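Local coordinates for protein Lysine/ornithine decarboxylase (Selenomonas ruminantium, PDB 5GJO) that decarboxylates both L-lysine and L-ornithine with the help of pyridoxal 5'-phosphate, giving cadaverine and putrescine, the latter feeding polyamine biosynthesis, at residues L28-V31 against E32-Q36; G102-A105 against A106-N110; V197-R200 against L201-A205; N241-I244 against D245-F248. The protein carries 2 engineered substitutions. All blocks are in the same frame, centred on the assembly; numbering follows the deposited sequence.

Contact 1: residues L28-V31 against E32-Q36; sequences LDKV and EENYQ
Lys30 reaches forward along helix 28-41 to Glu33 and Asn34, three and four residues on. Its CG is anti to the backbone N (chi1 -180°), and a bend at chi2 (58°) folds the rest of the chain over the next turn. NZ then meets both acceptors. It forms a salt bridge with Glu33 OE2 at 2.8 Å, meeting that oxygen on its anti side and a little out of the carboxylate plane. It also donates to Asn34 OD1 at 3.1 Å, and weakly to Lys3 O. The lysine methylenes follow the same path, with CE 3.3 Å from Asn34 OD1. The other end of that amide is occupied too, since Asn34 ND2 bonds to Met261 O and Thr264 OG1. Asp29 and Glu32 meet through a water, which donates to Asp29 OD1 (2.8 Å) and to Glu32 OE1 (3.0 Å). Asp29 OD2 is bonded to Tyr378. On another face, Val31 and Tyr35 pack on helices 57-65 and 259-263 of the barrel domain. A methionine replacing Lys30 would probably leave Glu33 OE2 and Asn34 OD1 without this donor. One ammonium group thus probably offsets the Glu33 charge and helps fix the rotation of the Asn34 amide.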
loop_
_atom_site.group_PDB
_atom_site.type_symbol
_atom_site.label_atom_id
_atom_site.label_comp_id
_atom_site.label_asym_id
_atom_site.label_seq_id
_atom_site.Cartn_x
_atom_site.Cartn_y
_atom_site.Cartn_z
ATOM N N LEU A 28 12.053 19.616 10.561
ATOM C CA LEU A 28 11.478 20.822 9.929
ATOM C C LEU A 28 12.597 21.705 9.444
ATOM O O LEU A 28 12.476 22.372 8.398
ATOM C CB LEU A 28 10.606 21.558 10.932
ATOM C CG LEU A 28 9.338 20.851 11.329
ATOM C CD1 LEU A 28 8.533 21.680 12.337
ATOM C CD2 LEU A 28 8.416 20.373 10.194
ATOM N N ASP A 29 13.681 21.813 10.223
ATOM C CA ASP A 29 14.798 22.658 9.805
ATOM C C ASP A 29 15.390 22.169 8.469
ATOM O O ASP A 29 15.765 22.991 7.622
ATOM C CB ASP A 29 15.910 22.754 10.814
ATOM C CG ASP A 29 15.558 23.624 12.052
ATOM O OD1 ASP A 29 14.406 24.113 12.176
ATOM O OD2 ASP A 29 16.467 23.662 12.928
ATOM N N LYS A 30 15.399 20.847 8.252
ATOM C CA LYS A 30 15.971 20.341 6.992
ATOM C C LYS A 30 14.940 20.599 5.870
ATOM O O LYS A 30 15.398 20.951 4.732
ATOM C CB LYS A 30 16.265 18.828 7.027
ATOM C CG LYS A 30 16.872 18.255 5.739
ATOM C CD LYS A 30 18.186 18.884 5.272
ATOM C CE LYS A 30 18.541 18.253 3.942
ATOM N NZ LYS A 30 19.495 19.070 3.216
ATOM N N VAL A 31 13.643 20.481 6.146
ATOM C CA VAL A 31 12.637 20.872 5.106
ATOM C C VAL A 31 12.845 22.338 4.710
ATOM O O VAL A 31 12.899 22.721 3.538
ATOM C CB VAL A 31 11.201 20.602 5.528
ATOM C CG1 VAL A 31 10.229 21.149 4.500
ATOM C CG2 VAL A 31 11.018 19.069 5.705
ATOM N N GLU A 32 13.022 23.190 5.723
ATOM C CA GLU A 32 13.266 24.593 5.423
ATOM C C GLU A 32 14.516 24.838 4.636
ATOM O O GLU A 32 14.475 25.660 3.683
ATOM C CB GLU A 32 13.205 25.396 6.773
ATOM C CG GLU A 32 13.538 26.871 6.615
ATOM C CD GLU A 32 13.196 27.715 7.893
ATOM O OE1 GLU A 32 12.810 27.177 8.910
ATOM O OE2 GLU A 32 13.475 28.916 7.912
ATOM N N GLU A 33 15.637 24.171 4.997
ATOM C CA GLU A 33 16.842 24.270 4.268
ATOM C C GLU A 33 16.655 23.865 2.793
ATOM O O GLU A 33 17.228 24.513 1.848
ATOM C CB GLU A 33 17.930 23.434 4.905
ATOM C CG GLU A 33 19.242 23.389 4.187
ATOM C CD GLU A 33 20.227 22.458 4.940
ATOM O OE1 GLU A 33 20.689 22.915 5.993
ATOM O OE2 GLU A 33 20.519 21.301 4.490
ATOM N N ASN A 34 15.918 22.764 2.598
ATOM C CA ASN A 34 15.622 22.345 1.215
ATOM C C ASN A 34 14.791 23.395 0.430
ATOM O O ASN A 34 15.058 23.635 -0.775
ATOM C CB ASN A 34 14.880 20.999 1.202
ATOM C CG ASN A 34 15.771 19.847 1.621
ATOM O OD1 ASN A 34 17.007 19.941 1.547
ATOM N ND2 ASN A 34 15.141 18.690 1.917
ATOM N N TYR A 35 13.809 24.013 1.067
ATOM C CA TYR A 35 13.022 25.031 0.424
ATOM C C TYR A 35 13.934 26.198 0.070
ATOM O O TYR A 35 13.913 26.718 -1.038
ATOM C CB TYR A 35 11.873 25.480 1.365
ATOM C CG TYR A 35 10.929 26.435 0.725
ATOM C CD1 TYR A 35 9.845 25.979 -0.042
ATOM C CD2 TYR A 35 11.158 27.795 0.800
ATOM C CE1 TYR A 35 8.972 26.866 -0.621
ATOM C CE2 TYR A 35 10.295 28.706 0.209
ATOM C CZ TYR A 35 9.209 28.246 -0.511
ATOM O OH TYR A 35 8.298 29.103 -1.123
ATOM N N GLN A 36 14.728 26.649 1.009
ATOM C CA GLN A 36 15.610 27.793 0.728
ATOM C C GLN A 36 16.653 27.521 -0.327
ATOM O O GLN A 36 16.964 28.419 -1.093
ATOM C CB GLN A 36 16.280 28.324 1.996
ATOM C CG GLN A 36 15.239 28.930 2.956
ATOM C CD GLN A 36 14.267 30.036 2.376
ATOM O OE1 GLN A 36 14.516 30.710 1.339
ATOM N NE2 GLN A 36 13.132 30.193 3.048
HETATM O O HOH W 1 12.121 24.903 10.709
#

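Contact 2: residues G102-A105 against A106-N110; sequences GLKA and AADYN
Tyr109 folds back against the carbonyl of Ala105, one turn earlier in helix 100-109. Its CB is 3.6 Å from Ala105 O. CG follows at much the same distance, and CD2 comes to 3.2 Å from that oxygen, which lies oblique to the ring. One atom further out, the ring meets the methyl of Ala105, with Ala105 CB and Tyr109 CE2 4.1 Å apart. CG is anti to the carbonyl carbon (chi1 -56°), and this turns the ring back along the helix instead of past its end. Beyond Ala105 the ring stacks with His82 and touches Met78 and Glu79, so it leans on helix 75-83. Ala105 O has a second role: it accepts the Tyr109 backbone N at 2.9 Å. A Schellman motif follows. Asn110 takes a positive phi (65°), and its N bonds back to Ala107 O at 3.1 Å. In the TIM-barrel domain this helix follows strand 91-93 and leads into strand 113-116. Ala106 and Leu103 turn to Phe114 of that second strand, and Leu103 also packs on helix 122-128. The exposed side carries Lys104 and Asp108. The lysine chain runs straight as far as CE and bends at chi4 (-83°), bringing NZ round toward the carboxylate. Lys104 NZ and Asp108 OD2, 3.4 Å apart, form a salt bridge whose hydrogen bond is weak. The Asp108 carboxylate also comes close to the preceding turn, with its CG 3.2 Å from Lys104 O.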
loop_
_atom_site.group_PDB
_atom_site.type_symbol
_atom_site.label_atom_id
_atom_site.label_comp_id
_atom_site.label_asym_id
_atom_site.label_seq_id
_atom_site.Cartn_x
_atom_site.Cartn_y
_atom_site.Cartn_z
ATOM N N GLY A 102 -13.289 15.771 -5.801
ATOM C CA GLY A 102 -12.244 16.751 -5.961
ATOM C C GLY A 102 -12.735 18.053 -6.548
ATOM O O GLY A 102 -12.407 19.094 -6.068
ATOM N N LEU A 103 -13.556 17.982 -7.580
ATOM C CA LEU A 103 -14.087 19.197 -8.181
ATOM C C LEU A 103 -14.987 19.966 -7.205
ATOM O O LEU A 103 -14.966 21.168 -7.165
ATOM C CB LEU A 103 -14.741 18.929 -9.535
ATOM C CG LEU A 103 -13.685 18.742 -10.620
ATOM C CD1 LEU A 103 -14.225 18.091 -11.862
ATOM C CD2 LEU A 103 -12.907 19.993 -10.945
ATOM N N LYS A 104 -15.771 19.249 -6.432
ATOM C CA LYS A 104 -16.583 19.882 -5.409
ATOM C C LYS A 104 -15.755 20.559 -4.328
ATOM O O LYS A 104 -16.048 21.661 -3.933
ATOM C CB LYS A 104 -17.535 18.877 -4.774
ATOM C CG LYS A 104 -18.599 19.543 -3.928
ATOM C CD LYS A 104 -19.497 18.532 -3.245
ATOM C CE LYS A 104 -20.556 19.197 -2.369
ATOM N NZ LYS A 104 -19.999 19.525 -1.034
ATOM N N ALA A 105 -14.697 19.899 -3.876
ATOM C CA ALA A 105 -13.779 20.559 -2.925
ATOM C C ALA A 105 -13.112 21.779 -3.498
ATOM O O ALA A 105 -12.963 22.822 -2.852
ATOM C CB ALA A 105 -12.751 19.540 -2.347
ATOM N N ALA A 106 -12.717 21.694 -4.764
ATOM C CA ALA A 106 -12.108 22.824 -5.412
ATOM C C ALA A 106 -13.062 24.016 -5.419
ATOM O O ALA A 106 -12.648 25.106 -5.063
ATOM C CB ALA A 106 -11.648 22.487 -6.813
ATOM N N ALA A 107 -14.323 23.765 -5.758
ATOM C CA ALA A 107 -15.355 24.843 -5.804
ATOM C C ALA A 107 -15.516 25.435 -4.407
ATOM O O ALA A 107 -15.358 26.616 -4.225
ATOM C CB ALA A 107 -16.677 24.282 -6.257
ATOM N N ASP A 108 -15.723 24.566 -3.449
ATOM C CA ASP A 108 -15.866 25.007 -2.014
ATOM C C ASP A 108 -14.723 25.862 -1.507
ATOM O O ASP A 108 -14.948 26.898 -0.850
ATOM C CB ASP A 108 -16.092 23.820 -1.124
ATOM C CG ASP A 108 -17.399 23.095 -1.451
ATOM O OD1 ASP A 108 -18.291 23.672 -2.164
ATOM O OD2 ASP A 108 -17.550 21.922 -1.017
ATOM N N TYR A 109 -13.480 25.533 -1.883
ATOM C CA TYR A 109 -12.361 26.253 -1.345
ATOM C C TYR A 109 -11.812 27.308 -2.204
ATOM O O TYR A 109 -10.776 27.928 -1.893
ATOM C CB TYR A 109 -11.277 25.287 -0.901
ATOM C CG TYR A 109 -11.700 24.255 0.086
ATOM C CD1 TYR A 109 -12.401 24.598 1.251
ATOM C CD2 TYR A 109 -11.340 22.906 -0.083
ATOM C CE1 TYR A 109 -12.787 23.591 2.153
ATOM C CE2 TYR A 109 -11.704 21.921 0.817
ATOM C CZ TYR A 109 -12.419 22.276 1.946
ATOM O OH TYR A 109 -12.755 21.279 2.820
ATOM N N ASN A 110 -12.497 27.578 -3.334
ATOM C CA ASN A 110 -12.063 28.633 -4.246
ATOM C C ASN A 110 -10.686 28.261 -4.865
ATOM O O ASN A 110 -9.832 29.134 -5.079
ATOM C CB ASN A 110 -11.980 30.011 -3.600
ATOM C CG ASN A 110 -13.351 30.516 -3.079
ATOM O OD1 ASN A 110 -14.360 30.329 -3.728
ATOM N ND2 ASN A 110 -13.352 31.208 -1.955
#

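Contact 3: residues V197-R200 against L201-A205; sequences VARR and LFDEA
Arg199 and Asp203 form one salt bridge, and Arg200 and Glu204 form another, both spanning four residues of helix 189-207. This helix is the crossover between strands 173-178 and 214-216, a beta-alpha-beta unit of the TIM barrel. Arg199 NH2 lies 2.7 Å from Asp203 OD1. The N-H points well off the line, at 126°, so the hydrogen bond is weak although the charges are close. Bends at chi2 (64°) and chi3 turn the Arg199 guanidinium toward Asp203, and the guanidinium and carboxylate planes are 27° apart. Arg200 NH1 makes a straighter bond to Glu204 OE1, at 3.0 Å. The oxygen lies near the guanidinium plane, at its edge, but the nitrogen approaches from above the carboxylate plane. Leu201 helps to place this guanidinium: its CG lies over one face, and its CD2 is 3.8 Å from Arg200 NH1. The isobutyl group of Leu201 also touches Val197, with Val197 CG1 and Leu201 CD1 4.2 Å apart, and packs on Ile177 of strand 173-178 and Leu161 of helix 160-169. Arg199 has two further neighbours. Its NH1 donates to Leu247 O at the end of the neighbouring helix 233-247. Its NH2 rests 3.4 Å from Phe202 CB, while the Phe202 ring plane stands steeply to the guanidinium. That ring packs on Ile177 and Leu212 and meets Phe248 edge-to-face. The side chain of Phe202 leans back on the preceding turn, with its CD1 3.2 Å from Ala198 O.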
loop_
_atom_site.group_PDB
_atom_site.type_symbol
_atom_site.label_atom_id
_atom_site.label_comp_id
_atom_site.label_asym_id
_atom_site.label_seq_id
_atom_site.Cartn_x
_atom_site.Cartn_y
_atom_site.Cartn_z
ATOM N N VAL A 197 10.422 23.535 -26.091
ATOM C CA VAL A 197 9.123 23.194 -26.660
ATOM C C VAL A 197 8.024 24.151 -26.227
ATOM O O VAL A 197 7.214 24.673 -27.044
ATOM C CB VAL A 197 8.710 21.727 -26.323
ATOM C CG1 VAL A 197 7.303 21.433 -26.792
ATOM C CG2 VAL A 197 9.714 20.737 -26.971
ATOM N N ALA A 198 8.013 24.447 -24.928
ATOM C CA ALA A 198 6.997 25.356 -24.396
ATOM C C ALA A 198 7.149 26.782 -24.990
ATOM O O ALA A 198 6.131 27.453 -25.236
ATOM C CB ALA A 198 7.053 25.400 -22.853
ATOM N N ARG A 199 8.375 27.198 -25.213
ATOM C CA ARG A 199 8.693 28.519 -25.781
ATOM C C ARG A 199 8.070 28.640 -27.162
ATOM O O ARG A 199 7.400 29.622 -27.430
ATOM C CB ARG A 199 10.195 28.753 -25.832
ATOM C CG ARG A 199 10.628 30.120 -26.415
ATOM C CD ARG A 199 10.153 31.290 -25.562
ATOM N NE ARG A 199 8.856 31.825 -25.893
ATOM C CZ ARG A 199 8.253 32.815 -25.214
ATOM N NH1 ARG A 199 8.794 33.281 -24.086
ATOM N NH2 ARG A 199 7.053 33.317 -25.617
ATOM N N ARG A 200 8.215 27.631 -27.991
ATOM C CA ARG A 200 7.592 27.623 -29.327
ATOM C C ARG A 200 6.095 27.683 -29.185
ATOM O O ARG A 200 5.436 28.502 -29.861
ATOM C CB ARG A 200 8.060 26.459 -30.181
ATOM C CG ARG A 200 7.323 26.404 -31.512
ATOM C CD ARG A 200 7.684 25.153 -32.261
ATOM N NE ARG A 200 7.373 23.890 -31.542
ATOM C CZ ARG A 200 6.186 23.337 -31.436
ATOM N NH1 ARG A 200 5.089 23.947 -31.901
ATOM N NH2 ARG A 200 6.058 22.183 -30.783
ATOM N N LEU A 201 5.521 26.867 -28.328
ATOM C CA LEU A 201 4.059 26.924 -28.076
ATOM C C LEU A 201 3.568 28.264 -27.608
ATOM O O LEU A 201 2.547 28.754 -28.090
ATOM C CB LEU A 201 3.596 25.811 -27.162
ATOM C CG LEU A 201 3.790 24.401 -27.709
ATOM C CD1 LEU A 201 3.531 23.370 -26.611
ATOM C CD2 LEU A 201 2.865 24.108 -28.870
ATOM N N PHE A 202 4.293 28.908 -26.685
ATOM C CA PHE A 202 3.849 30.222 -26.231
ATOM C C PHE A 202 3.827 31.242 -27.435
ATOM O O PHE A 202 2.905 32.056 -27.576
ATOM C CB PHE A 202 4.811 30.758 -25.196
ATOM C CG PHE A 202 4.422 30.472 -23.775
ATOM C CD1 PHE A 202 4.189 29.200 -23.315
ATOM C CD2 PHE A 202 4.311 31.504 -22.867
ATOM C CE1 PHE A 202 3.879 28.967 -21.957
ATOM C CE2 PHE A 202 4.002 31.302 -21.554
ATOM C CZ PHE A 202 3.726 30.010 -21.084
ATOM N N ASP A 203 4.846 31.178 -28.270
ATOM C CA ASP A 203 4.928 32.064 -29.407
ATOM C C ASP A 203 3.770 31.824 -30.383
ATOM O O ASP A 203 3.138 32.755 -30.829
ATOM C CB ASP A 203 6.260 31.896 -30.118
ATOM C CG ASP A 203 7.439 32.410 -29.310
ATOM O OD1 ASP A 203 7.250 33.124 -28.323
ATOM O OD2 ASP A 203 8.561 32.079 -29.686
ATOM N N GLU A 204 3.477 30.567 -30.667
ATOM C CA GLU A 204 2.328 30.229 -31.556
ATOM C C GLU A 204 0.994 30.646 -30.929
ATOM O O GLU A 204 0.079 31.188 -31.609
ATOM C CB GLU A 204 2.335 28.737 -31.923
ATOM C CG GLU A 204 3.527 28.290 -32.716
ATOM C CD GLU A 204 3.559 26.788 -33.000
ATOM O OE1 GLU A 204 4.569 26.315 -33.600
ATOM O OE2 GLU A 204 2.602 26.080 -32.616
ATOM N N ALA A 205 0.824 30.436 -29.635
ATOM C CA ALA A 205 -0.386 30.915 -28.957
ATOM C C ALA A 205 -0.574 32.443 -29.115
ATOM O O ALA A 205 -1.684 32.872 -29.305
ATOM C CB ALA A 205 -0.323 30.640 -27.466
#

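Contact 4: residues N241-I244 against D245-F248; sequences NKQI and DRLF
Gln243 and Arg246 run alongside each other in the same direction near the end of helix 233-247. This helix is the crossover from strand 214-216 to strand 252-255 in a beta-alpha-beta unit of the TIM barrel. Among the polar contacts, Arg246 NH1 donates to Gln243 OE1 at 2.9 Å. The bond is fairly straight (161°), and the oxygen lies in the guanidinium plane. The two flat groups are nonetheless twisted 46° apart. Gln243 bends at chi2 (89°), which brings its amide back beside the helix, and NE2 bonds to Glu192 O of helix 189-207. One water joins Asn241 to Asp245, accepting from Asn241 ND2 at 3.0 Å and donating to Asp245 OD2 at 2.7 Å. Arg44 takes the remaining polar atoms: Asp245 OD1 in a salt bridge with Arg44 NH2, and Asn241 OD1 with Arg44 N. The apolar contacts are looser. Leu247 CD1 is 3.9 Å from Gln243 CG, and Ile244 CG2 is 4.3 Å from Phe248 CB. With an alanine in place of Gln243, Arg246 NH1 would probably lose its acceptor, Glu192 O its amide donor and Leu247 CD1 one of its neighbours. The backbone bonds run on to the helix end, where Phe248 leaves helical geometry while its N still donates to Ile244 O at 2.7 Å.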
loop_
_atom_site.group_PDB
_atom_site.type_symbol
_atom_site.label_atom_id
_atom_site.label_comp_id
_atom_site.label_asym_id
_atom_site.label_seq_id
_atom_site.Cartn_x
_atom_site.Cartn_y
_atom_site.Cartn_z
ATOM N N ASN A 241 17.228 27.082 -14.105
ATOM C CA ASN A 241 16.967 28.507 -13.900
ATOM C C ASN A 241 17.526 29.327 -15.085
ATOM O O ASN A 241 16.807 30.242 -15.573
ATOM C CB ASN A 241 17.571 28.997 -12.581
ATOM C CG ASN A 241 16.983 30.273 -12.137
ATOM O OD1 ASN A 241 15.854 30.362 -11.687
ATOM N ND2 ASN A 241 17.777 31.328 -12.294
ATOM N N LYS A 242 18.712 28.942 -15.557
ATOM C CA LYS A 242 19.414 29.654 -16.651
ATOM C C LYS A 242 18.520 29.578 -17.914
ATOM O O LYS A 242 18.326 30.606 -18.650
ATOM C CB LYS A 242 20.810 29.117 -16.889
ATOM C CG LYS A 242 21.601 29.892 -17.934
ATOM C CD LYS A 242 22.861 29.204 -18.350
ATOM C CE LYS A 242 23.713 30.153 -19.168
ATOM N NZ LYS A 242 25.059 29.553 -19.434
ATOM N N GLN A 243 17.931 28.420 -18.150
ATOM C CA GLN A 243 17.128 28.224 -19.332
ATOM C C GLN A 243 15.805 28.947 -19.192
ATOM O O GLN A 243 15.222 29.469 -20.185
ATOM C CB GLN A 243 16.920 26.728 -19.602
ATOM C CG GLN A 243 16.147 26.404 -20.888
ATOM C CD GLN A 243 17.052 26.274 -22.092
ATOM O OE1 GLN A 243 18.016 26.994 -22.221
ATOM N NE2 GLN A 243 16.811 25.280 -22.916
ATOM N N ILE A 244 15.281 29.069 -17.977
ATOM C CA ILE A 244 14.087 29.846 -17.783
ATOM C C ILE A 244 14.361 31.352 -17.970
ATOM O O ILE A 244 13.554 32.044 -18.580
ATOM C CB ILE A 244 13.464 29.627 -16.374
ATOM C CG1 ILE A 244 12.928 28.182 -16.212
ATOM C CG2 ILE A 244 12.334 30.604 -16.085
ATOM C CD1 ILE A 244 12.788 27.774 -14.800
ATOM N N ASP A 245 15.478 31.839 -17.453
ATOM C CA ASP A 245 15.813 33.267 -17.713
ATOM C C ASP A 245 15.988 33.556 -19.224
ATOM O O ASP A 245 15.604 34.634 -19.703
ATOM C CB ASP A 245 17.011 33.718 -16.936
ATOM C CG ASP A 245 16.653 34.382 -15.611
ATOM O OD1 ASP A 245 15.512 34.876 -15.448
ATOM O OD2 ASP A 245 17.596 34.447 -14.754
ATOM N N ARG A 246 16.615 32.629 -19.924
ATOM C CA ARG A 246 16.915 32.712 -21.334
ATOM C C ARG A 246 15.680 32.780 -22.152
ATOM O O ARG A 246 15.558 33.647 -23.039
ATOM C CB ARG A 246 17.746 31.532 -21.754
ATOM C CG ARG A 246 18.053 31.464 -23.244
ATOM C CD ARG A 246 18.445 30.064 -23.608
ATOM N NE ARG A 246 18.863 29.946 -25.010
ATOM C CZ ARG A 246 19.133 28.806 -25.595
ATOM N NH1 ARG A 246 18.967 27.632 -24.929
ATOM N NH2 ARG A 246 19.634 28.818 -26.831
ATOM N N LEU A 247 14.763 31.878 -21.924
ATOM C CA LEU A 247 13.547 31.754 -22.737
ATOM C C LEU A 247 12.328 32.422 -22.223
ATOM O O LEU A 247 11.434 32.764 -23.026
ATOM C CB LEU A 247 13.204 30.249 -22.964
ATOM C CG LEU A 247 14.304 29.429 -23.594
ATOM C CD1 LEU A 247 13.884 27.963 -23.658
ATOM C CD2 LEU A 247 14.718 29.938 -24.994
ATOM N N PHE A 248 12.157 32.587 -20.869
ATOM C CA PHE A 248 10.933 33.066 -20.272
ATOM C C PHE A 248 11.225 34.222 -19.319
ATOM O O PHE A 248 10.819 34.194 -18.125
ATOM C CB PHE A 248 10.179 31.921 -19.543
ATOM C CG PHE A 248 9.652 30.874 -20.476
ATOM C CD1 PHE A 248 8.405 31.031 -21.072
ATOM C CD2 PHE A 248 10.411 29.740 -20.773
ATOM C CE1 PHE A 248 7.915 30.081 -21.933
ATOM C CE2 PHE A 248 9.917 28.776 -21.700
ATOM C CZ PHE A 248 8.636 28.955 -22.213
HETATM O O HOH W 2 17.369 34.300 -12.094
#

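In the fold
The four contacts come in series along the chain, each within one helix of the PLP-binding TIM-barrel domain: 28-41, 100-109, 189-207 and 233-247. Contacts 3 and 4 are neighbours. Their centres are 14 Å apart, their helices follow one another in successive beta-alpha-beta units, and they touch where Arg199 and Phe202 meet Leu247 and Phe248. The other centres lie farther off: contact 1 is about 25 Å from contact 4, and contact 2 is more than 30 Å from contacts 3 and 4. Contacts 3 and 4 thus tie two neighbouring helices together, while contacts 1 and 2 lie on separate helices. PLP binds at the mouth of the barrel, away from all four contacts.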